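Similar to hydroxylamine oxidoreductase (Kuenenia stuttgartiensis, PDB 6H5L) probably works as a reductase, an octaheme relative of hydroxylamine oxidoreductase that carries electrons through its c-type hemes in a large anammox complex. Local coordinates at residues A[377-381]-A[460-464]; A[467-471]-A[486-491]. All coordinates share one frame. Numbering follows the deposited sequence.

Interaction 1: A[377-381]-A[460-464]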
# COMPACT_ATOMS: atom_id res chain seq x y z
N ALA A 377 -15.98 -59.26 -19.57
CA ALA A 377 -14.87 -60.03 -19.03
C ALA A 377 -15.26 -61.49 -18.81
O ALA A 377 -14.45 -62.39 -19.04
CB ALA A 377 -14.38 -59.40 -17.73
N ASP A 378 -16.49 -61.73 -18.37
CA ASP A 378 -16.95 -63.11 -18.17
C ASP A 378 -17.00 -63.87 -19.49
O ASP A 378 -16.65 -65.06 -19.53
CB ASP A 378 -18.32 -63.11 -17.49
CG ASP A 378 -18.99 -64.46 -17.54
OD1 ASP A 378 -18.45 -65.42 -16.95
OD2 ASP A 378 -20.06 -64.57 -18.18
N GLN A 379 -17.43 -63.22 -20.57
CA GLN A 379 -17.46 -63.88 -21.87
C GLN A 379 -16.06 -64.24 -22.33
O GLN A 379 -15.85 -65.30 -22.94
CB GLN A 379 -18.16 -62.98 -22.89
CG GLN A 379 -19.65 -62.79 -22.62
CD GLN A 379 -20.23 -61.59 -23.35
OE1 GLN A 379 -19.51 -60.67 -23.73
NE2 GLN A 379 -21.54 -61.61 -23.55
N ALA A 380 -15.08 -63.37 -22.07
CA ALA A 380 -13.70 -63.68 -22.43
C ALA A 380 -13.15 -64.82 -21.59
O ALA A 380 -12.40 -65.67 -22.09
CB ALA A 380 -12.83 -62.44 -22.29
N GLN A 381 -13.51 -64.87 -20.30
CA GLN A 381 -13.04 -65.95 -19.44
C GLN A 381 -13.65 -67.29 -19.85
O GLN A 381 -13.01 -68.33 -19.67
CB GLN A 381 -13.36 -65.64 -17.98
CG GLN A 381 -12.71 -66.59 -16.99
CD GLN A 381 -12.88 -66.14 -15.55
OE1 GLN A 381 -12.79 -64.96 -15.23
NE2 GLN A 381 -13.14 -67.10 -14.66
N TYR A 460 -6.48 -62.03 -21.37
CA TYR A 460 -7.64 -61.86 -20.50
C TYR A 460 -7.29 -61.08 -19.25
O TYR A 460 -8.08 -60.24 -18.79
CB TYR A 460 -8.23 -63.22 -20.14
CG TYR A 460 -9.34 -63.14 -19.11
CD1 TYR A 460 -10.44 -62.32 -19.32
CD2 TYR A 460 -9.28 -63.88 -17.94
CE1 TYR A 460 -11.45 -62.24 -18.38
CE2 TYR A 460 -10.29 -63.81 -17.00
CZ TYR A 460 -11.37 -62.98 -17.22
OH TYR A 460 -12.38 -62.91 -16.29
N ASN A 461 -6.11 -61.33 -18.68
CA ASN A 461 -5.67 -60.59 -17.50
C ASN A 461 -5.64 -59.09 -17.78
O ASN A 461 -6.10 -58.29 -16.96
CB ASN A 461 -4.30 -61.08 -17.05
CG ASN A 461 -4.37 -62.37 -16.27
OD1 ASN A 461 -5.41 -62.72 -15.72
ND2 ASN A 461 -3.25 -63.09 -16.20
N ARG A 462 -5.11 -58.69 -18.94
CA ARG A 462 -5.12 -57.28 -19.29
C ARG A 462 -6.53 -56.77 -19.53
O ARG A 462 -6.79 -55.57 -19.36
CB ARG A 462 -4.24 -57.04 -20.52
CG ARG A 462 -2.75 -57.07 -20.24
CD ARG A 462 -1.94 -56.71 -21.48
NE ARG A 462 -2.07 -57.71 -22.53
CZ ARG A 462 -1.32 -58.81 -22.61
NH1 ARG A 462 -0.38 -59.04 -21.70
NH2 ARG A 462 -1.51 -59.67 -23.60
N LEU A 463 -7.45 -57.65 -19.92
CA LEU A 463 -8.83 -57.23 -20.14
C LEU A 463 -9.50 -56.83 -18.82
O LEU A 463 -10.09 -55.75 -18.72
CB LEU A 463 -9.62 -58.34 -20.83
CG LEU A 463 -10.99 -58.03 -21.44
CD1 LEU A 463 -11.32 -59.02 -22.54
CD2 LEU A 463 -12.09 -58.03 -20.39
N TRP A 464 -9.41 -57.69 -17.80
CA TRP A 464 -10.15 -57.46 -16.57
C TRP A 464 -9.35 -56.72 -15.50
O TRP A 464 -9.95 -56.15 -14.59
CB TRP A 464 -10.66 -58.79 -16.00
CG TRP A 464 -9.60 -59.69 -15.43
CD1 TRP A 464 -8.95 -60.70 -16.07
CD2 TRP A 464 -9.10 -59.68 -14.09
NE1 TRP A 464 -8.06 -61.31 -15.22
CE2 TRP A 464 -8.13 -60.70 -14.00
CE3 TRP A 464 -9.36 -58.90 -12.95
CZ2 TRP A 464 -7.43 -60.96 -12.82
CZ3 TRP A 464 -8.66 -59.16 -11.79
CH2 TRP A 464 -7.71 -60.19 -11.73
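Helices 356-389 and 455-476 run nearly antiparallel here: over these two segments the axes come within 10.0 Å at 169°. Ala377 is level with Trp464 (CA to CA 5.9 Å) and Ala380 with Tyr460 (CA to CA 6.6 Å).

The apolar packing sets small residues against large ones. Ala380 CB lies 3.7 Å from Leu463 CD1 and 3.8 Å from Tyr460 CD1. One turn back, Ala377 CB meets Leu463 CD2 at 3.8 Å and both Tyr460 CE1 and Trp464 CB at 4.1 Å. With only methyl groups at 377 and 380, the Tyr460 ring can reach across the gap, one face beneath Gln381 N, and CE1 comes to 3.1 Å from Ala377 O. Ile498 of helix 480-513 touches both Ala380 and Tyr460, so a third helix packs on this seam.

The polar link is a single hydrogen bond, from Tyr460 OH to Gln381 OE1. At 2.3 Å it is very short, so its exact length deserves caution in a 2.60 Å model. Gln381 NE2 is held separately by Glu385. Within its own helix, Trp464 NE1 donates to Asn461 OD1 (3.0 Å).

So the chemistry is that of a buried, mostly hydrophobic seam between two of the three long C-terminal helices of this multiheme protein, as in the HAO family; the one tyrosine hydroxyl that crosses it finds an amide acceptor instead of being left in an apolar setting.

Interaction 2: A[467-471]-A[486-491]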
# COMPACT_ATOMS: atom_id res chain seq x y z
N TYR A 467 -7.87 -52.89 -18.56
CA TYR A 467 -8.74 -52.07 -19.39
C TYR A 467 -10.14 -51.94 -18.80
O TYR A 467 -10.77 -50.89 -18.93
CB TYR A 467 -8.79 -52.65 -20.80
CG TYR A 467 -7.41 -52.74 -21.42
CD1 TYR A 467 -6.53 -51.66 -21.36
CD2 TYR A 467 -6.97 -53.90 -22.04
CE1 TYR A 467 -5.26 -51.74 -21.92
CE2 TYR A 467 -5.71 -53.99 -22.60
CZ TYR A 467 -4.86 -52.91 -22.54
OH TYR A 467 -3.60 -52.99 -23.09
N LYS A 468 -10.63 -52.99 -18.13
CA LYS A 468 -11.87 -52.84 -17.37
C LYS A 468 -11.70 -51.82 -16.25
O LYS A 468 -12.60 -51.01 -16.00
CB LYS A 468 -12.31 -54.19 -16.81
CG LYS A 468 -13.42 -54.08 -15.77
CD LYS A 468 -14.23 -55.36 -15.65
CE LYS A 468 -13.39 -56.53 -15.16
NZ LYS A 468 -12.91 -56.33 -13.77
N LEU A 469 -10.54 -51.83 -15.58
CA LEU A 469 -10.33 -50.92 -14.46
C LEU A 469 -10.12 -49.48 -14.92
O LEU A 469 -10.54 -48.55 -14.23
CB LEU A 469 -9.13 -51.39 -13.63
CG LEU A 469 -9.19 -52.83 -13.10
CD1 LEU A 469 -8.17 -53.04 -11.99
CD2 LEU A 469 -10.58 -53.18 -12.61
N GLN A 470 -9.49 -49.28 -16.08
CA GLN A 470 -9.29 -47.93 -16.58
C GLN A 470 -10.60 -47.31 -17.04
O GLN A 470 -10.89 -46.15 -16.73
CB GLN A 470 -8.26 -47.93 -17.71
CG GLN A 470 -6.84 -48.18 -17.23
CD GLN A 470 -5.84 -48.30 -18.36
OE1 GLN A 470 -5.61 -47.35 -19.11
NE2 GLN A 470 -5.23 -49.47 -18.49
N GLY A 471 -11.41 -48.07 -17.78
CA GLY A 471 -12.74 -47.59 -18.12
C GLY A 471 -13.61 -47.39 -16.90
O GLY A 471 -14.46 -46.49 -16.88
N TRP A 486 -9.30 -45.73 -23.04
CA TRP A 486 -8.46 -46.53 -22.16
C TRP A 486 -9.20 -47.74 -21.60
O TRP A 486 -8.56 -48.63 -21.03
CB TRP A 486 -7.93 -45.68 -20.98
CG TRP A 486 -7.23 -44.40 -21.35
CD1 TRP A 486 -7.27 -43.73 -22.54
CD2 TRP A 486 -6.37 -43.62 -20.50
NE1 TRP A 486 -6.51 -42.59 -22.48
CE2 TRP A 486 -5.94 -42.50 -21.23
CE3 TRP A 486 -5.93 -43.77 -19.18
CZ2 TRP A 486 -5.09 -41.54 -20.70
CZ3 TRP A 486 -5.08 -42.81 -18.65
CH2 TRP A 486 -4.67 -41.71 -19.41
N GLY A 487 -10.52 -47.78 -21.78
CA GLY A 487 -11.37 -48.78 -21.18
C GLY A 487 -12.02 -49.74 -22.16
O GLY A 487 -11.45 -50.77 -22.52
N GLN A 488 -13.26 -49.41 -22.54
CA GLN A 488 -14.08 -50.30 -23.36
C GLN A 488 -13.36 -50.71 -24.64
O GLN A 488 -13.28 -51.90 -24.97
CB GLN A 488 -15.41 -49.62 -23.69
CG GLN A 488 -16.43 -50.52 -24.36
CD GLN A 488 -17.10 -51.47 -23.38
OE1 GLN A 488 -16.82 -51.45 -22.18
NE2 GLN A 488 -17.99 -52.31 -23.89
N ALA A 489 -12.86 -49.73 -25.41
CA ALA A 489 -12.25 -50.06 -26.70
C ALA A 489 -11.06 -51.01 -26.57
O ALA A 489 -10.99 -51.97 -27.36
CB ALA A 489 -11.88 -48.77 -27.44
N PRO A 490 -10.11 -50.82 -25.65
CA PRO A 490 -9.08 -51.85 -25.47
C PRO A 490 -9.62 -53.17 -24.98
O PRO A 490 -9.08 -54.23 -25.34
CB PRO A 490 -8.13 -51.21 -24.45
CG PRO A 490 -8.34 -49.76 -24.59
CD PRO A 490 -9.80 -49.60 -24.88
N MET A 491 -10.68 -53.16 -24.16
CA MET A 491 -11.31 -54.41 -23.74
C MET A 491 -11.82 -55.19 -24.94
O MET A 491 -11.66 -56.41 -25.01
CB MET A 491 -12.45 -54.13 -22.76
CG MET A 491 -12.05 -54.21 -21.30
SD MET A 491 -13.48 -54.32 -20.21
CE MET A 491 -14.26 -52.74 -20.51
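Start at Trp486, where helix 480-513 makes a wider, pi-type turn. Its carbonyl O sits 3.4 Å from Gln470 CB and 3.7 Å from Tyr467 CD1, while its side-chain CB lies 3.4 Å from Gln470 OE1.

Gly487 is the point of closest backbone approach: its CA is 3.6 Å from Gly471 CA and makes a CA-H...O contact of 3.1 Å with Tyr467 O. A CB on either glycine would clash with the other's CA; having none on both sides is what lets the segment axes close to 6.8 Å, at 149°. Tyr467 O also accepts the helical bond from Gly471 N.

Pro490, whose nitrogen has no hydrogen to give the preceding turn, puts CB over the face of the Tyr467 ring, 3.6 Å from the centroid: a CH-pi contact. Met491 follows, with CG 3.6 Å from Tyr467 CB and SD 3.6 Å from Lys468 CB; the lysine's NZ heads off to Gly305 O.

The pair forms a tight helical hairpin, 455-476 turning back into 480-513. Helix 356-389 packs against it, Ala373 and Leu376 on Met491, and Trp486 touches Met234 of a neighbouring copy of this protein.

Helix 455-476 serves both contacts, and its 460-464 and 467-471 segments lie only two residues apart: Leu463 O probably accepts from Lys468 N (2.9 Å). Both are buried, though in interaction 2 Tyr467 and Trp486 stay partly exposed. Interaction 1 joins this helix to 356-389, distant in sequence; interaction 2 joins it to 480-513, the next helix along. Together they make a three-helix bundle, and Met491 bridges the two by packing on Leu463. Spacing separates their chemistry: alanines and a long tyrosine span an axis separation of 10.0 Å in interaction 1, with a side-chain hydrogen bond, whereas paired glycines bring the axes of interaction 2 to 6.8 Å without any conventional hydrogen bond across it.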